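Local coordinates for protein extracellular sialidase/neuraminidase, putative (PDB 2XZK) that probably releases terminal sialic acids, with KDN as a preferred substrate, from glycoconjugates, as a secreted six-bladed beta-propeller glycosidase, at residues 37-42 with 366-371; 43-48 with 341-346; 307-312 with 375-380. All coordinates share one frame; numbering follows the deposited sequence. Where two conformers were deposited one is given.

How the contacts relate
Contacts 1 and 2 share strand 37-45, the innermost strand of its blade, and hold it against the last blade of the propeller. Both are buried, but contact 1 lies nearer the middle of the chain, where two arginines reach a ligand pocket, whereas contact 2 runs from apolar packing and a bridging water to an arginine bonded to the backbone where strand 334-343 ends. Contact 3 lies farther from the centre, yet its touching residues are buried too: strand 307-310 meets the end of strand 368-375 and the following helix through aliphatic and aromatic groups alone, with polar chemistry confined to its ends. Met341 SD of contact 2 packs 4.2 Å from Val307 CG2 of contact 3.

Contact 1: residues 37-42 with 366-371; sequences SFRIPA and SYRAII. With FKD (3-deoxy-3-fluoro-D-erythro-alpha-L-manno-non-2-ulopyranosonic acid), chain C.
Arg39 and Arg368 run side by side in the same direction, their guanidinium planes turned 47° from each other. NH1 of Arg368 stands over one face of the Arg39 guanidinium, 3.4 Å from Arg39 NE, while CD1 of Ile40 covers the centre of the opposite face. Each has an acid of its own, Glu354 at Arg39 NE and Asp356 at Arg368 NE, which probably offsets the closeness of two cations. A bend at chi3 (64°) turns the Arg39 head toward the bound fluorinated KDN, where NH2 (2.8 Å) and NH1 (3.1 Å) both donate to its carboxylate oxygen O1A, so that two N-H groups grip one oxygen. Arg368 bends earlier, at chi2 (-67°), and its methylenes pack on Ser37; its side chain also touches a bound difluoro-KDN. Arginine suits both places, having a long aliphatic stem to bury and a flat, many-handed donor for an anionic sugar. Ser37 is small enough to sit against the Arg368 backbone, and its OG accepts from Arg368 N at 3.0 Å. Phe38 N gives a nearly straight bond of 2.8 Å to Arg368 O, arriving from above the carbonyl plane. Beyond this pair the strands diverge, and a water donates to both Phe38 O and Ala369 O. Ile370 fills the widening wedge: CD1 lies 4.0 Å from Phe38 CB, and CG2 meets Pro41 CB. Phe38 to Pro41 spell the FRIP motif of sialidases, whose arginine belongs to the carboxylate-binding triad; Arg245 and Arg302 also bond this ligand. Strand 37-42, paired with strand 51-58, thus forms an inner wall of the first blade, while 368-371 pairs with strand 349-356 in the closing blade, and strand 101-109 covers Ile40 and Ala42.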
loop_
_atom_site.group_PDB
_atom_site.type_symbol
_atom_site.label_atom_id
_atom_site.label_comp_id
_atom_site.label_asym_id
_atom_site.label_seq_id
_atom_site.Cartn_x
_atom_site.Cartn_y
_atom_site.Cartn_z
ATOM N N SER A 37 -9.048 -1.209 -14.644
ATOM C CA SER A 37 -7.772 -0.848 -14.058
ATOM C C SER A 37 -7.600 -1.483 -12.681
ATOM O O SER A 37 -8.573 -1.770 -11.972
ATOM C CB SER A 37 -7.654 0.671 -13.934
ATOM O OG SER A 37 -7.454 1.280 -15.190
ATOM N N PHE A 38 -6.340 -1.722 -12.330
ATOM C CA PHE A 38 -5.977 -2.106 -10.973
ATOM C C PHE A 38 -5.072 -1.037 -10.404
ATOM O O PHE A 38 -4.091 -0.651 -11.028
ATOM C CB PHE A 38 -5.287 -3.461 -10.973
ATOM C CG PHE A 38 -6.195 -4.581 -11.393
ATOM C CD1 PHE A 38 -7.089 -5.122 -10.483
ATOM C CD2 PHE A 38 -6.191 -5.058 -12.707
ATOM C CE1 PHE A 38 -7.953 -6.146 -10.850
ATOM C CE2 PHE A 38 -7.067 -6.092 -13.085
ATOM C CZ PHE A 38 -7.942 -6.632 -12.149
ATOM N N ARG A 39 -5.427 -0.551 -9.223
ATOM C CA ARG A 39 -4.666 0.508 -8.567
ATOM C C ARG A 39 -4.595 0.218 -7.078
ATOM O O ARG A 39 -5.297 -0.661 -6.575
ATOM C CB ARG A 39 -5.291 1.891 -8.807
ATOM C CG ARG A 39 -5.072 2.468 -10.209
ATOM C CD ARG A 39 -5.164 3.990 -10.219
ATOM N NE ARG A 39 -4.079 4.531 -9.409
ATOM C CZ ARG A 39 -4.112 5.666 -8.728
ATOM N NH1 ARG A 39 -5.180 6.461 -8.771
ATOM N NH2 ARG A 39 -3.049 6.004 -7.996
ATOM N N ILE A 40 -3.738 0.969 -6.394
ATOM C CA ILE A 40 -3.692 1.030 -4.926
ATOM C C ILE A 40 -3.248 -0.296 -4.297
ATOM O O ILE A 40 -4.028 -0.965 -3.601
ATOM C CB ILE A 40 -5.037 1.539 -4.308
ATOM C CG1 ILE A 40 -5.722 2.613 -5.184
ATOM C CG2 ILE A 40 -4.822 2.038 -2.886
ATOM C CD1 ILE A 40 -4.884 3.841 -5.527
ATOM N N PRO A 41 -1.986 -0.694 -4.553
ATOM C CA PRO A 41 -1.522 -1.997 -4.116
ATOM C C PRO A 41 -1.246 -2.085 -2.628
ATOM O O PRO A 41 -0.933 -1.084 -2.002
ATOM C CB PRO A 41 -0.192 -2.163 -4.856
ATOM C CG PRO A 41 0.300 -0.752 -5.058
ATOM C CD PRO A 41 -0.964 0.012 -5.359
ATOM N N ALA A 42 -1.349 -3.290 -2.087
ATOM C CA ALA A 42 -0.846 -3.585 -0.748
ATOM C C ALA A 42 -0.358 -5.019 -0.741
ATOM O O ALA A 42 -0.990 -5.883 -1.339
ATOM C CB ALA A 42 -1.953 -3.397 0.298
ATOM N N SER A 366 -7.329 5.694 -19.216
ATOM C CA SER A 366 -5.968 5.183 -19.182
ATOM C C SER A 366 -5.879 3.934 -18.307
ATOM O O SER A 366 -6.148 3.974 -17.102
ATOM C CB SER A 366 -5.002 6.261 -18.724
ATOM O OG SER A 366 -4.759 7.168 -19.786
ATOM N N TYR A 367 -5.514 2.826 -18.938
ATOM C CA TYR A 367 -5.457 1.542 -18.252
ATOM C C TYR A 367 -4.316 1.509 -17.247
ATOM O O TYR A 367 -3.200 1.936 -17.539
ATOM C CB TYR A 367 -5.323 0.391 -19.251
ATOM C CG TYR A 367 -6.526 0.251 -20.147
ATOM C CD1 TYR A 367 -7.647 -0.451 -19.723
ATOM C CD2 TYR A 367 -6.542 0.837 -21.415
ATOM C CE1 TYR A 367 -8.764 -0.573 -20.539
ATOM C CE2 TYR A 367 -7.666 0.717 -22.255
ATOM C CZ TYR A 367 -8.771 0.018 -21.798
ATOM O OH TYR A 367 -9.893 -0.125 -22.594
ATOM N N ARG A 368 -4.626 1.003 -16.060
ATOM C CA ARG A 368 -3.643 0.898 -14.997
ATOM C C ARG A 368 -3.440 -0.548 -14.577
ATOM O O ARG A 368 -4.392 -1.286 -14.341
ATOM C CB ARG A 368 -4.071 1.723 -13.782
ATOM C CG ARG A 368 -4.592 3.112 -14.108
ATOM C CD ARG A 368 -3.478 4.001 -14.659
ATOM N NE ARG A 368 -3.909 5.385 -14.741
ATOM C CZ ARG A 368 -3.895 6.233 -13.718
ATOM N NH1 ARG A 368 -3.459 5.833 -12.523
ATOM N NH2 ARG A 368 -4.311 7.480 -13.888
ATOM N N ALA A 369 -2.174 -0.935 -14.496
ATOM C CA ALA A 369 -1.778 -2.274 -14.097
ATOM C C ALA A 369 -0.850 -2.210 -12.884
ATOM O O ALA A 369 -0.381 -1.126 -12.497
ATOM C CB ALA A 369 -1.101 -3.001 -15.279
ATOM N N ILE A 370 -0.603 -3.362 -12.267
ATOM C CA ILE A 370 0.281 -3.422 -11.098
ATOM C C ILE A 370 1.380 -4.459 -11.303
ATOM O O ILE A 370 1.100 -5.606 -11.638
ATOM C CB ILE A 370 -0.501 -3.674 -9.783
ATOM C CG1 ILE A 370 -1.496 -2.537 -9.527
ATOM C CG2 ILE A 370 0.460 -3.805 -8.609
ATOM C CD1 ILE A 370 -2.415 -2.753 -8.330
ATOM N N ILE A 371 2.618 -3.996 -11.135
ATOM C CA ILE A 371 3.823 -4.800 -11.317
ATOM C C ILE A 371 4.241 -5.401 -9.985
ATOM O O ILE A 371 4.193 -4.714 -8.951
ATOM C CB ILE A 371 5.003 -3.926 -11.828
ATOM C CG1 ILE A 371 4.569 -3.038 -12.993
ATOM C CG2 ILE A 371 6.187 -4.791 -12.236
ATOM C CD1 ILE A 371 4.105 -3.829 -14.187
HETATM C C1 FKD C . -3.719 9.348 -6.196
HETATM F F1 FKD C . -6.199 8.119 -6.485
HETATM C C2 FKD C . -4.500 8.778 -5.004
HETATM C C3 FKD C . -5.471 7.658 -5.427
HETATM C C4 FKD C . -6.323 7.258 -4.219
HETATM O O4 FKD C . -7.319 6.349 -4.670
HETATM C C5 FKD C . -6.987 8.475 -3.552
HETATM O O5 FKD C . -7.728 8.076 -2.402
HETATM C C6 FKD C . -5.919 9.500 -3.138
HETATM O O6 FKD C . -5.139 9.834 -4.299
HETATM C C7 FKD C . -6.457 10.838 -2.585
HETATM O O7 FKD C . -7.221 11.506 -3.588
HETATM C C8 FKD C . -5.295 11.767 -2.169
HETATM O O8 FKD C . -4.552 11.151 -1.123
HETATM C C9 FKD C . -5.782 13.140 -1.689
HETATM O O9 FKD C . -6.665 12.978 -0.582
HETATM O O1A FKD C . -3.614 8.658 -7.218
HETATM O O1B FKD C . -3.179 10.467 -6.051
HETATM O O HOH W 1 -1.886 0.816 -11.201
#

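Contact 2: residues 43-48 with 341-346; sequences VVRTTT and MTKTGD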
loop_
_atom_site.group_PDB
_atom_site.type_symbol
_atom_site.label_atom_id
_atom_site.label_comp_id
_atom_site.label_asym_id
_atom_site.label_seq_id
_atom_site.Cartn_x
_atom_site.Cartn_y
_atom_site.Cartn_z
ATOM N N VAL A 43 0.769 -5.270 -0.099
ATOM C CA VAL A 43 1.333 -6.623 -0.031
ATOM C C VAL A 43 1.876 -6.981 1.354
ATOM O O VAL A 43 2.533 -6.155 2.025
ATOM C CB VAL A 43 2.405 -6.842 -1.133
ATOM C CG1 VAL A 43 3.640 -5.961 -0.891
ATOM C CG2 VAL A 43 2.770 -8.327 -1.258
ATOM N N VAL A 44 1.589 -8.213 1.776
ATOM C CA VAL A 44 2.123 -8.745 3.023
ATOM C C VAL A 44 2.562 -10.192 2.851
ATOM O O VAL A 44 1.957 -10.947 2.085
ATOM C CB VAL A 44 1.113 -8.651 4.199
ATOM C CG1 VAL A 44 0.930 -7.200 4.632
ATOM C CG2 VAL A 44 -0.243 -9.300 3.869
ATOM N N ARG A 45 3.614 -10.570 3.571
ATOM C CA ARG A 45 3.988 -11.962 3.698
ATOM C C ARG A 45 3.401 -12.443 5.018
ATOM O O ARG A 45 3.518 -11.775 6.041
ATOM C CB ARG A 45 5.510 -12.146 3.692
ATOM C CG ARG A 45 5.885 -13.617 3.914
ATOM C CD ARG A 45 7.369 -13.937 3.912
ATOM N NE ARG A 45 8.190 -12.992 4.661
ATOM C CZ ARG A 45 8.321 -12.973 5.984
ATOM N NH1 ARG A 45 7.664 -13.843 6.742
ATOM N NH2 ARG A 45 9.105 -12.065 6.547
ATOM N N THR A 46 2.733 -13.586 4.985
ATOM C CA THR A 46 2.114 -14.107 6.194
ATOM C C THR A 46 3.150 -14.888 6.996
ATOM O O THR A 46 4.286 -15.063 6.544
ATOM C CB THR A 46 0.930 -15.018 5.879
ATOM O OG1 THR A 46 1.417 -16.281 5.430
ATOM C CG2 THR A 46 0.034 -14.438 4.815
ATOM N N THR A 47 2.783 -15.362 8.187
ATOM C CA THR A 47 3.767 -16.101 8.995
ATOM C C THR A 47 4.131 -17.466 8.394
ATOM O O THR A 47 5.118 -18.086 8.796
ATOM C CB THR A 47 3.355 -16.266 10.465
ATOM O OG1 THR A 47 2.343 -17.269 10.566
ATOM C CG2 THR A 47 2.872 -14.938 11.054
ATOM N N THR A 48 3.332 -17.925 7.439
ATOM C CA THR A 48 3.617 -19.184 6.752
ATOM C C THR A 48 4.616 -19.019 5.610
ATOM O O THR A 48 5.178 -20.013 5.135
ATOM C CB THR A 48 2.343 -19.831 6.168
ATOM O OG1 THR A 48 1.874 -19.042 5.065
ATOM C CG2 THR A 48 1.257 -19.957 7.228
ATOM N N MET A 341 5.499 -2.692 -0.070
ATOM C CA MET A 341 6.622 -3.614 0.069
ATOM C C MET A 341 6.448 -4.562 1.233
ATOM O O MET A 341 5.844 -4.226 2.259
ATOM C CB MET A 341 7.931 -2.844 0.282
ATOM C CG MET A 341 8.437 -2.010 -0.888
ATOM S SD MET A 341 10.050 -1.276 -0.460
ATOM C CE MET A 341 9.558 -0.076 0.792
ATOM N N THR A 342 7.009 -5.748 1.052
ATOM C CA THR A 342 7.123 -6.740 2.105
ATOM C C THR A 342 8.475 -7.449 1.998
ATOM O O THR A 342 9.171 -7.301 0.992
ATOM C CB THR A 342 5.965 -7.767 2.025
ATOM O OG1 THR A 342 5.956 -8.567 3.220
ATOM C CG2 THR A 342 6.111 -8.676 0.798
ATOM N N LYS A 343 8.864 -8.148 3.059
ATOM C CA LYS A 343 9.999 -9.066 2.998
ATOM C C LYS A 343 9.446 -10.423 2.574
ATOM O O LYS A 343 8.406 -10.850 3.068
ATOM C CB LYS A 343 10.670 -9.165 4.367
ATOM C CG LYS A 343 12.036 -9.811 4.351
ATOM C CD LYS A 343 12.610 -9.870 5.757
ATOM C CE LYS A 343 14.119 -9.814 5.721
ATOM N NZ LYS A 343 14.719 -10.096 7.051
ATOM N N THR A 344 10.126 -11.088 1.653
ATOM C CA THR A 344 9.700 -12.428 1.235
ATOM C C THR A 344 10.342 -13.466 2.146
ATOM O O THR A 344 11.234 -13.136 2.941
ATOM C CB THR A 344 10.115 -12.731 -0.198
ATOM O OG1 THR A 344 11.541 -12.829 -0.275
ATOM C CG2 THR A 344 9.664 -11.632 -1.131
ATOM N N GLY A 345 9.908 -14.719 2.008
ATOM C CA GLY A 345 10.466 -15.823 2.769
ATOM C C GLY A 345 11.848 -16.239 2.307
ATOM O O GLY A 345 12.533 -17.023 2.994
ATOM N N ASP A 346 12.280 -15.711 1.165
ATOM C CA ASP A 346 13.587 -16.058 0.614
ATOM C C ASP A 346 14.506 -14.855 0.555
ATOM O O ASP A 346 15.267 -14.680 -0.404
ATOM C CB ASP A 346 13.477 -16.780 -0.743
ATOM C CG ASP A 346 12.947 -15.882 -1.860
ATOM O OD1 ASP A 346 12.100 -15.004 -1.584
ATOM O OD2 ASP A 346 13.394 -16.048 -3.007
HETATM O O HOH W 2 3.943 -5.236 4.110
#
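Strands 43-45 and 341-343, facing each other through Val43 with Met341 and Val44 with Thr342, run almost parallel (9°), their axes 5.7 Å apart; the gap is spanned by a water that donates to Val43 O and Met341 O. Val43 and Thr342 meet at about a right angle, CG2 against CG2 at 3.9 Å, and the valine's CG1 lies over the Met341 backbone. Beta-branched residues suit extended strands, and threonine adds a polar branch: with OG1 anti to its backbone N (chi1 -169°), it accepts a weak bond from Arg45 N at 3.1 Å while CG2 stays with the valine. Arg45 carries the outer half. Its stem leaves extended, then bends at chi3 (44°), bringing NE to Lys343 O at 2.7 Å from well above the carbonyl plane. CD settles 3.3 Å from Gly345 N. Lys343 lies alongside Arg45 and points the same way; its NZ bonds Tyr283 O, and lies 6.0 Å from Arg45 NH2. After the strand, Thr46 OG1 accepts from Thr48 N in an ST turn. Such near-parallel alignment of the innermost strands of adjacent antiparallel blades, the first and the last here, is typical of a beta-propeller, with Arg45 joining their outgoing ends.

Contact 3: residues 307-312 with 375-380; sequences VRISYD and FNLSWI. With K99 ((2R,3R,4R,5R,6S)-2,3-bis(fluoranyl)-4,5-bis(oxidanyl)-6-[(1R,2R)-1,2,3-tris(oxidanyl)propyl]oxane-2-carboxylic acid), chain E.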
loop_
_atom_site.group_PDB
_atom_site.type_symbol
_atom_site.label_atom_id
_atom_site.label_comp_id
_atom_site.label_asym_id
_atom_site.label_seq_id
_atom_site.Cartn_x
_atom_site.Cartn_y
_atom_site.Cartn_z
ATOM N N VAL A 307 13.892 2.822 -4.929
ATOM C CA VAL A 307 13.964 2.100 -3.653
ATOM C C VAL A 307 15.264 2.477 -2.917
ATOM O O VAL A 307 16.334 2.536 -3.541
ATOM C CB VAL A 307 13.795 0.557 -3.850
ATOM C CG1 VAL A 307 14.983 -0.076 -4.590
ATOM C CG2 VAL A 307 13.550 -0.148 -2.515
ATOM N N ARG A 308 15.166 2.754 -1.620
ATOM C CA ARG A 308 16.296 3.238 -0.827
ATOM C C ARG A 308 16.457 2.495 0.492
ATOM O O ARG A 308 15.502 1.897 0.995
ATOM C CB ARG A 308 16.089 4.701 -0.472
ATOM C CG ARG A 308 15.821 5.644 -1.620
ATOM C CD ARG A 308 15.475 6.970 -0.997
ATOM N NE ARG A 308 15.031 8.005 -1.919
ATOM C CZ ARG A 308 15.784 9.018 -2.346
ATOM N NH1 ARG A 308 17.074 9.116 -1.990
ATOM N NH2 ARG A 308 15.247 9.949 -3.124
ATOM N N ILE A 309 17.656 2.592 1.068
ATOM C CA ILE A 309 17.967 1.988 2.356
ATOM C C ILE A 309 18.469 3.080 3.310
ATOM O O ILE A 309 19.264 3.946 2.909
ATOM C CB ILE A 309 19.053 0.892 2.218
ATOM C CG1 ILE A 309 18.653 -0.162 1.186
ATOM C CG2 ILE A 309 19.341 0.230 3.572
ATOM C CD1 ILE A 309 19.811 -1.080 0.731
ATOM N N SER A 310 17.980 3.055 4.553
ATOM C CA SER A 310 18.569 3.868 5.634
ATOM C C SER A 310 19.186 2.926 6.654
ATOM O O SER A 310 18.581 1.921 7.031
ATOM C CB SER A 310 17.530 4.737 6.346
ATOM O OG SER A 310 18.140 5.472 7.412
ATOM N N TYR A 311 20.383 3.273 7.113
ATOM C CA TYR A 311 21.079 2.514 8.151
ATOM C C TYR A 311 20.985 3.236 9.492
ATOM O O TYR A 311 21.499 2.746 10.507
ATOM C CB TYR A 311 22.556 2.360 7.765
ATOM C CG TYR A 311 22.715 1.615 6.468
ATOM C CD1 TYR A 311 22.758 0.229 6.459
ATOM C CD2 TYR A 311 22.793 2.297 5.253
ATOM C CE1 TYR A 311 22.887 -0.470 5.279
ATOM C CE2 TYR A 311 22.931 1.606 4.046
ATOM C CZ TYR A 311 22.974 0.227 4.076
ATOM O OH TYR A 311 23.100 -0.465 2.905
ATOM N N ASP A 312 20.321 4.385 9.487
ATOM C CA ASP A 312 20.193 5.236 10.680
ATOM C C ASP A 312 19.199 4.671 11.675
ATOM O O ASP A 312 18.171 4.129 11.287
ATOM C CB ASP A 312 19.773 6.636 10.280
ATOM C CG ASP A 312 20.875 7.384 9.568
ATOM O OD1 ASP A 312 22.066 7.026 9.752
ATOM O OD2 ASP A 312 20.560 8.338 8.826
ATOM N N PHE A 375 13.526 -8.261 -5.413
ATOM C CA PHE A 375 14.948 -7.934 -5.568
ATOM C C PHE A 375 15.626 -8.088 -4.225
ATOM O O PHE A 375 14.984 -7.954 -3.189
ATOM C CB PHE A 375 15.169 -6.514 -6.137
ATOM C CG PHE A 375 14.267 -5.454 -5.546
ATOM C CD1 PHE A 375 14.628 -4.794 -4.369
ATOM C CD2 PHE A 375 13.083 -5.083 -6.190
ATOM C CE1 PHE A 375 13.810 -3.825 -3.812
ATOM C CE2 PHE A 375 12.251 -4.110 -5.645
ATOM C CZ PHE A 375 12.613 -3.467 -4.445
ATOM N N ASN A 376 16.921 -8.390 -4.235
ATOM C CA ASN A 376 17.639 -8.463 -2.975
ATOM C C ASN A 376 18.357 -7.147 -2.655
ATOM O O ASN A 376 18.380 -6.228 -3.492
ATOM C CB ASN A 376 18.576 -9.682 -2.929
ATOM C CG ASN A 376 19.648 -9.673 -4.015
ATOM O OD1 ASN A 376 19.689 -8.797 -4.876
ATOM N ND2 ASN A 376 20.519 -10.679 -3.980
ATOM N N LEU A 377 18.910 -7.054 -1.453
ATOM C CA LEU A 377 19.660 -5.872 -1.049
ATOM C C LEU A 377 20.813 -5.612 -2.002
ATOM O O LEU A 377 21.097 -4.450 -2.324
ATOM C CB LEU A 377 20.188 -6.022 0.381
ATOM C CG LEU A 377 19.133 -5.975 1.480
ATOM C CD1 LEU A 377 19.757 -6.346 2.818
ATOM C CD2 LEU A 377 18.481 -4.599 1.556
ATOM N N SER A 378 21.480 -6.688 -2.437
ATOM C CA SER A 378 22.600 -6.573 -3.356
ATOM C C SER A 378 22.192 -5.817 -4.623
ATOM O O SER A 378 22.944 -4.981 -5.121
ATOM C CB SER A 378 23.167 -7.952 -3.708
ATOM O OG SER A 378 24.139 -7.829 -4.728
ATOM N N TRP A 379 20.986 -6.086 -5.114
ATOM C CA TRP A 379 20.512 -5.405 -6.312
ATOM C C TRP A 379 20.404 -3.901 -6.069
ATOM O O TRP A 379 20.851 -3.099 -6.901
ATOM C CB TRP A 379 19.189 -5.981 -6.822
ATOM C CG TRP A 379 18.744 -5.297 -8.084
ATOM C CD1 TRP A 379 19.137 -5.600 -9.363
ATOM C CD2 TRP A 379 17.850 -4.179 -8.193
ATOM N NE1 TRP A 379 18.547 -4.737 -10.260
ATOM C CE2 TRP A 379 17.742 -3.864 -9.571
ATOM C CE3 TRP A 379 17.130 -3.410 -7.263
ATOM C CZ2 TRP A 379 16.934 -2.810 -10.041
ATOM C CZ3 TRP A 379 16.326 -2.363 -7.734
ATOM C CH2 TRP A 379 16.246 -2.068 -9.104
ATOM N N ILE A 380 19.853 -3.506 -4.916
ATOM C CA ILE A 380 19.773 -2.074 -4.600
ATOM C C ILE A 380 21.170 -1.466 -4.469
ATOM O O ILE A 380 21.430 -0.392 -4.995
ATOM C CB ILE A 380 19.016 -1.802 -3.295
ATOM C CG1 ILE A 380 17.641 -2.490 -3.308
ATOM C CG2 ILE A 380 18.897 -0.278 -3.046
ATOM C CD1 ILE A 380 16.939 -2.471 -1.939
HETATM O O1A K99 E . 24.207 4.610 3.233
HETATM C C1 K99 E . 24.682 5.764 3.143
HETATM O O1B K99 E . 25.850 6.032 2.780
HETATM C C2 K99 E . 23.779 6.979 3.485
HETATM C C3 K99 E . 22.453 6.594 4.168
HETATM F F1 K99 E . 21.619 7.709 4.175
HETATM C C4 K99 E . 22.664 6.053 5.595
HETATM O O4 K99 E . 21.420 5.809 6.232
HETATM O O6 K99 E . 24.468 7.907 4.372
HETATM C C6 K99 E . 24.780 7.319 5.684
HETATM C C5 K99 E . 23.472 7.041 6.434
HETATM O O5 K99 E . 23.736 6.470 7.718
HETATM C C7 K99 E . 25.733 8.185 6.510
HETATM O O7 K99 E . 25.363 9.555 6.320
HETATM C C8 K99 E . 27.218 7.917 6.145
HETATM O O8 K99 E . 27.393 7.984 4.730
HETATM C C9 K99 E . 27.735 6.539 6.624
HETATM O O9 K99 E . 28.036 6.546 8.032
HETATM F F2 K99 E . 23.488 7.632 2.348
#
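Val307 and Ile309, two residues apart on one face of their strand, carry the apolar contact with the strand end and helix at 375-380. Val307 meets three residues: CG2 touches Phe375 CE1 at 3.9 Å, the two side chains arriving from opposite directions; CG1 touches Ile380 CG1 at 3.8 Å and also abuts the edge of the Trp379 ring at CZ3. The indole in turn sets CZ3 over the rim of one Phe375 face. Phe375 reaches the valine with CG between the backbone N and the carbonyl carbon (chi1 42°). Ile309 extends CD1 into the groove between Leu377 CD2 (3.9 Å) and Ile380 CG2 (4.0 Å). Branched aliphatics fit such a strand-to-helix interface because their separate methyls can each engage a different neighbour.

Hydrogen bonds lie at the two ends, within each segment. Asn376, the N-cap, accepts from Trp379 N through OD1 at 3.0 Å, and Tyr11 N also donates to OD1; this fixes the turn from strand 368-375 into helix 377-381. On the strand side, Ser310 OG accepts from Asp312 N in an ST turn.

Ligand contacts form a third group. A difluoro-KDN bonds through O4 to Tyr311 N (2.9 Å, nearly straight), while its O5 donates to Asp312 OD1 at 2.7 Å. Its carboxylate oxygen O1A approaches the Tyr311 ring edge, and Ile309 CG2 covers one face of that ring, linking the site to the apolar packing. Ser310 and Asp312, which also bond Lys317, resemble an Asp box, the hairpin motif found between the third and fourth strands of sialidase blades; here that blade is sealed against the helix following strand 368-375, the last strand in the sequence.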